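Peptidase M16 domain protein (Alicyclobacillus acidocaldarius subsp. acidocaldarius DSM 446, PDB 4XEA) is a putative metallopeptidase of the M16 family that binds a metal ion and probably hydrolyses peptide bonds. Local coordinates at residues D389-A392 with V393-T396; Q395-T398 with L399-N403. All coordinates share one frame; numbering follows the deposited sequence.

Contact 1 (D389-A392 with V393-T396); sequences DVIA and VLQT
Val390 and Leu394 run alongside each other in the same direction, one helical turn apart, with Val390 CG1 4.1 Å from Leu394 CD1. The first torsion of Val390 accounts for the meeting: it turns CG1 beside the residue's own carbonyl carbon (chi1 176°), which lays this methyl alongside Leu394 CD1. Leu394 CD1 also comes to 4.3 Å from Ile391 CD1, which makes this methyl the meeting point of all three aliphatic side chains. Ile391 and Gln395 instead cross at a slant: the methyl CG2 of Ile391 approaches the amide carbon CD of Gln395 at 4.0 Å, and the amide oxygen OE1 stands 3.7 Å from Ala392 CA. These pairs are i to i+3 and i to i+4 neighbours on the last turns of helix 387-396, one of the helices of the C-terminal half of this M16-type chain. Its buried face, with Ile391 and Leu394, packs on Met357 of helix 346-363, while Leu394 and Val393 also touch Thr273 of helix 265-283. The amide of Gln395 reaches beyond the helix, its NE2 bonding to Val1 O at the N-terminus; an alanine here would probably leave that carbonyl without this donor and uncover the CG2 methyl of Ile391. At the C-terminal end Ala392 O is gripped twice, by Thr396 N at 3.1 Å and by the hydroxyl OG1 of the same residue at 2.7 Å. The two donors arrive from opposite faces of the carbonyl plane, with OG1 tilted 28° from it, and the Thr396 chi1 of 60° is what folds the hydroxyl back over the preceding turn.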
ATOM      1  N   ASP A 389       7.138  -1.083  25.207  1.00 56.97           N
ATOM      2  CA  ASP A 389       8.528  -1.517  25.173  1.00 56.99           C
ATOM      3  C   ASP A 389       9.247  -0.841  23.988  1.00 55.56           C
ATOM      4  O   ASP A 389      10.413  -0.448  24.115  1.00 56.50           O
ATOM      5  CB  ASP A 389       8.675  -3.052  25.009  1.00 56.22           C
ATOM      6  CG  ASP A 389       8.117  -3.877  26.197  1.00 59.31           C
ATOM      7  OD1 ASP A 389       7.912  -3.347  27.308  1.00 59.99           O
ATOM      8  OD2 ASP A 389       7.949  -5.112  25.975  1.00 64.13           O
ATOM      9  N   VAL A 390       8.570  -0.762  22.840  1.00 53.44           N
ATOM     10  CA  VAL A 390       9.121  -0.139  21.637  1.00 52.41           C
ATOM     11  C   VAL A 390       9.229   1.367  21.860  1.00 54.89           C
ATOM     12  O   VAL A 390      10.297   1.954  21.719  1.00 55.91           O
ATOM     13  CB  VAL A 390       8.265  -0.460  20.383  1.00 51.58           C
ATOM     14  CG1 VAL A 390       8.776   0.261  19.105  1.00 47.82           C
ATOM     15  CG2 VAL A 390       8.230  -1.962  20.164  1.00 49.17           C
ATOM     16  N   ILE A 391       8.142   1.972  22.303  1.00 55.72           N
ATOM     17  CA  ILE A 391       8.157   3.397  22.565  1.00 57.98           C
ATOM     18  C   ILE A 391       9.291   3.752  23.525  1.00 58.82           C
ATOM     19  O   ILE A 391      10.023   4.713  23.281  1.00 58.69           O
ATOM     20  CB  ILE A 391       6.811   3.891  23.145  1.00 59.72           C
ATOM     21  CG1 ILE A 391       5.720   3.744  22.086  1.00 59.92           C
ATOM     22  CG2 ILE A 391       6.936   5.324  23.656  1.00 61.97           C
ATOM     23  CD1 ILE A 391       5.901   4.641  20.813  1.00 62.63           C
ATOM     24  N   ALA A 392       9.450   2.974  24.594  1.00 59.00           N
ATOM     25  CA  ALA A 392      10.481   3.272  25.577  1.00 61.02           C
ATOM     26  C   ALA A 392      11.904   3.209  24.988  1.00 60.29           C
ATOM     27  O   ALA A 392      12.752   4.016  25.365  1.00 62.01           O
ATOM     28  CB  ALA A 392      10.346   2.371  26.846  1.00 61.92           C
ATOM     29  N   VAL A 393      12.167   2.285  24.060  1.00 58.37           N
ATOM     30  CA  VAL A 393      13.471   2.255  23.376  1.00 57.63           C
ATOM     31  C   VAL A 393      13.650   3.514  22.504  1.00 58.28           C
ATOM     32  O   VAL A 393      14.725   4.089  22.465  1.00 58.83           O
ATOM     33  CB  VAL A 393      13.684   0.945  22.554  1.00 55.89           C
ATOM     34  CG1 VAL A 393      14.975   1.023  21.721  1.00 55.58           C
ATOM     35  CG2 VAL A 393      13.737  -0.251  23.492  1.00 55.50           C
ATOM     36  N   LEU A 394      12.581   3.964  21.855  1.00 58.53           N
ATOM     37  CA  LEU A 394      12.620   5.175  21.040  1.00 59.84           C
ATOM     38  C   LEU A 394      12.914   6.429  21.861  1.00 62.96           C
ATOM     39  O   LEU A 394      13.565   7.331  21.351  1.00 64.27           O
ATOM     40  CB  LEU A 394      11.311   5.372  20.270  1.00 59.62           C
ATOM     41  CG  LEU A 394      11.109   4.453  19.064  1.00 57.68           C
ATOM     42  CD1 LEU A 394       9.636   4.234  18.770  1.00 57.19           C
ATOM     43  CD2 LEU A 394      11.814   5.024  17.849  1.00 59.53           C
ATOM     44  N   GLN A 395      12.431   6.474  23.114  1.00 64.46           N
ATOM     45  CA  GLN A 395      12.651   7.590  24.031  1.00 67.68           C
ATOM     46  C   GLN A 395      14.045   7.624  24.623  1.00 68.42           C
ATOM     47  O   GLN A 395      14.604   8.696  24.830  1.00 69.77           O
ATOM     48  CB  GLN A 395      11.684   7.525  25.216  1.00 69.56           C
ATOM     49  CG  GLN A 395      10.220   7.771  24.890  1.00 71.78           C
ATOM     50  CD  GLN A 395       9.311   7.481  26.082  1.00 75.07           C
ATOM     51  OE1 GLN A 395       9.566   6.567  26.876  1.00 77.30           O
ATOM     52  NE2 GLN A 395       8.237   8.246  26.200  1.00 77.62           N
ATOM     53  N   THR A 396      14.587   6.445  24.918  1.00 66.95           N
ATOM     54  CA  THR A 396      15.803   6.324  25.721  1.00 67.88           C
ATOM     55  C   THR A 396      17.060   6.058  24.879  1.00 66.76           C
ATOM     56  O   THR A 396      18.185   6.239  25.344  1.00 67.90           O
ATOM     57  CB  THR A 396      15.636   5.217  26.770  1.00 68.19           C
ATOM     58  OG1 THR A 396      15.384   3.973  26.110  1.00 64.24           O
ATOM     59  CG2 THR A 396      14.479   5.547  27.700  1.00 69.12           C
TER

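Contact 2 (Q395-T398 with L399-N403); sequences QTMT and LERAN
Thr398 OG1 accepts a hydrogen bond from Arg401 N at 3.1 Å, and the N-H...O angle of 161° makes the bond fairly straight. This is an N-cap: Thr398 stands immediately before helix 399-409, has an extended backbone, and supplies its side-chain oxygen to an amide of the first turn, where no preceding carbonyl of the helix is available. A chi1 of 64° sets the hydroxyl between the backbone N and the carbonyl carbon of Thr398, from where it faces the start of the helix. The main chain of the same residue adds the first i to i+4 bond, Ala402 N to Thr398 O at 2.9 Å, with the donor tilted 19° from the carbonyl plane. Thus one threonine meets two successive amides, one with its side chain and the other with its carbonyl.

Around the cap, Arg401 crosses Thr398 at about a right angle and lays its CB 3.4 Å from OG1. Glu400 CB stands farther off, at 3.9 Å from the same oxygen. The guanidinium end of the arginine leads away from the turn, and its NH2 forms a salt bridge with Glu270 of helix 265-283. The connection before the cap is short: Met397, a selenomethionine in this crystal, is the first residue after helix 387-396 to leave helical backbone angles. Its carbonyl O is bound by Arg353 NH1, and its buried side chain touches Phe349 of helix 346-363 as well as Ala274 and Ile277 of helix 265-283. Buried Ala402 also rests on Phe349. Met397 bends at both chi2 and chi3 and crosses Arg401 at about a right angle, bringing its selenium atom SE to 3.9 Å from Arg401 CG.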
ATOM      1  N   GLN A 395      12.431   6.474  23.114  1.00 64.46           N
ATOM      2  CA  GLN A 395      12.651   7.590  24.031  1.00 67.68           C
ATOM      3  C   GLN A 395      14.045   7.624  24.623  1.00 68.42           C
ATOM      4  O   GLN A 395      14.604   8.696  24.830  1.00 69.77           O
ATOM      5  CB  GLN A 395      11.684   7.525  25.216  1.00 69.56           C
ATOM      6  CG  GLN A 395      10.220   7.771  24.890  1.00 71.78           C
ATOM      7  CD  GLN A 395       9.311   7.481  26.082  1.00 75.07           C
ATOM      8  OE1 GLN A 395       9.566   6.567  26.876  1.00 77.30           O
ATOM      9  NE2 GLN A 395       8.237   8.246  26.200  1.00 77.62           N
ATOM     10  N   THR A 396      14.587   6.445  24.918  1.00 66.95           N
ATOM     11  CA  THR A 396      15.803   6.324  25.721  1.00 67.88           C
ATOM     12  C   THR A 396      17.060   6.058  24.879  1.00 66.76           C
ATOM     13  O   THR A 396      18.185   6.239  25.344  1.00 67.90           O
ATOM     14  CB  THR A 396      15.636   5.217  26.770  1.00 68.19           C
ATOM     15  OG1 THR A 396      15.384   3.973  26.110  1.00 64.24           O
ATOM     16  CG2 THR A 396      14.479   5.547  27.700  1.00 69.12           C
HETATM   17  N   MSE A 397      16.870   5.628  23.643  1.00 70.11           N
HETATM   18  CA  MSE A 397      17.976   5.467  22.709  1.00 67.22           C
HETATM   19  C   MSE A 397      18.945   6.678  22.717  1.00 67.60           C
HETATM   20  O   MSE A 397      18.488   7.830  22.751  1.00 71.43           O
HETATM   21  CB  MSE A 397      17.366   5.284  21.340  1.00 67.32           C
HETATM   22  CG  MSE A 397      18.320   5.340  20.268  1.00 68.34           C
HETATM   23 SE   MSE A 397      19.139   3.659  20.054  0.73 73.93          SE
HETATM   24  CE  MSE A 397      19.123   3.970  18.154  1.00 65.09           C
ATOM     25  N   THR A 398      20.259   6.424  22.732  1.00 64.01           N
ATOM     26  CA  THR A 398      21.282   7.501  22.811  1.00 65.20           C
ATOM     27  C   THR A 398      22.183   7.586  21.560  1.00 62.69           C
ATOM     28  O   THR A 398      22.301   6.628  20.814  1.00 57.89           O
ATOM     29  CB  THR A 398      22.204   7.318  24.060  1.00 65.33           C
ATOM     30  OG1 THR A 398      22.960   6.107  23.938  1.00 63.13           O
ATOM     31  CG2 THR A 398      21.381   7.255  25.331  1.00 68.27           C
ATOM     32  N   LEU A 399      22.847   8.730  21.363  1.00 64.32           N
ATOM     33  CA  LEU A 399      23.840   8.880  20.284  1.00 62.90           C
ATOM     34  C   LEU A 399      25.009   7.895  20.453  1.00 60.30           C
ATOM     35  O   LEU A 399      25.522   7.354  19.464  1.00 57.04           O
ATOM     36  CB  LEU A 399      24.373  10.339  20.226  1.00 67.26           C
ATOM     37  CG  LEU A 399      25.379  10.716  19.116  1.00 67.34           C
ATOM     38  CD1 LEU A 399      24.816  10.522  17.709  1.00 65.72           C
ATOM     39  CD2 LEU A 399      25.900  12.184  19.311  1.00 72.48           C
ATOM     40  N   GLU A 400      25.451   7.663  21.694  1.00 61.40           N
ATOM     41  CA  GLU A 400      26.521   6.662  21.942  1.00 60.17           C
ATOM     42  C   GLU A 400      26.095   5.284  21.460  1.00 56.21           C
ATOM     43  O   GLU A 400      26.831   4.563  20.751  1.00 53.59           O
ATOM     44  CB  GLU A 400      26.845   6.602  23.443  1.00 63.15           C
ATOM     45  CG  GLU A 400      27.843   5.491  23.871  1.00 65.50           C
ATOM     46  CD  GLU A 400      28.304   5.656  25.328  1.00 73.93           C
ATOM     47  OE1 GLU A 400      27.517   5.360  26.255  1.00 76.57           O
ATOM     48  OE2 GLU A 400      29.448   6.124  25.557  1.00 80.80           O
ATOM     49  N   ARG A 401      24.889   4.907  21.835  1.00 55.40           N
ATOM     50  CA  ARG A 401      24.355   3.621  21.360  1.00 53.38           C
ATOM     51  C   ARG A 401      24.225   3.587  19.824  1.00 51.43           C
ATOM     52  O   ARG A 401      24.561   2.583  19.196  1.00 48.77           O
ATOM     53  CB  ARG A 401      23.051   3.284  22.092  1.00 54.18           C
ATOM     54  CG  ARG A 401      22.351   2.024  21.642  1.00 53.48           C
ATOM     55  CD  ARG A 401      23.235   0.754  21.677  1.00 53.03           C
ATOM     56  NE  ARG A 401      22.486  -0.381  21.135  1.00 50.00           N
ATOM     57  CZ  ARG A 401      23.025  -1.413  20.477  1.00 49.08           C
ATOM     58  NH1 ARG A 401      24.338  -1.495  20.269  1.00 49.23           N
ATOM     59  NH2 ARG A 401      22.238  -2.360  20.008  1.00 46.03           N
ATOM     60  N   ALA A 402      23.805   4.689  19.210  1.00 53.59           N
ATOM     61  CA  ALA A 402      23.727   4.738  17.730  1.00 52.28           C
ATOM     62  C   ALA A 402      25.122   4.577  17.118  1.00 51.34           C
ATOM     63  O   ALA A 402      25.278   3.850  16.124  1.00 48.62           O
ATOM     64  CB  ALA A 402      23.079   6.030  17.246  1.00 55.13           C
ATOM     65  N   ASN A 403      26.134   5.224  17.703  1.00 52.95           N
ATOM     66  CA  ASN A 403      27.513   5.026  17.229  1.00 53.82           C
ATOM     67  C   ASN A 403      27.999   3.583  17.435  1.00 51.77           C
ATOM     68  O   ASN A 403      28.587   3.013  16.518  1.00 50.70           O
ATOM     69  CB  ASN A 403      28.497   6.045  17.832  1.00 57.35           C
ATOM     70  CG  ASN A 403      28.363   7.457  17.204  1.00 60.72           C
ATOM     71  OD1 ASN A 403      28.484   7.637  15.987  1.00 60.85           O
ATOM     72  ND2 ASN A 403      28.116   8.450  18.041  1.00 59.65           N
TER

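In the fold
Contacts 1 and 2 follow one another along the chain and share Gln395 and Thr396; their centres are about 11 Å apart. The first lies wholly within helix 387-396, and the second spans its end, the two-residue connection and the start of helix 399-409, which leads on to strand 415-422 of the five-stranded sheet. Both pack against the same two helices, 346-363 and 265-283, and Arg353 ties them together by bonding to Leu394 O and Met397 O. They lie on the same side of the chain's centre, in the C-terminal half, whereas the nickel ligands His61, His65 and Glu136 belong to the N-terminal half. Together they join two consecutive helices to the pair they pack on, and none of the nickel ligands lies in either contact.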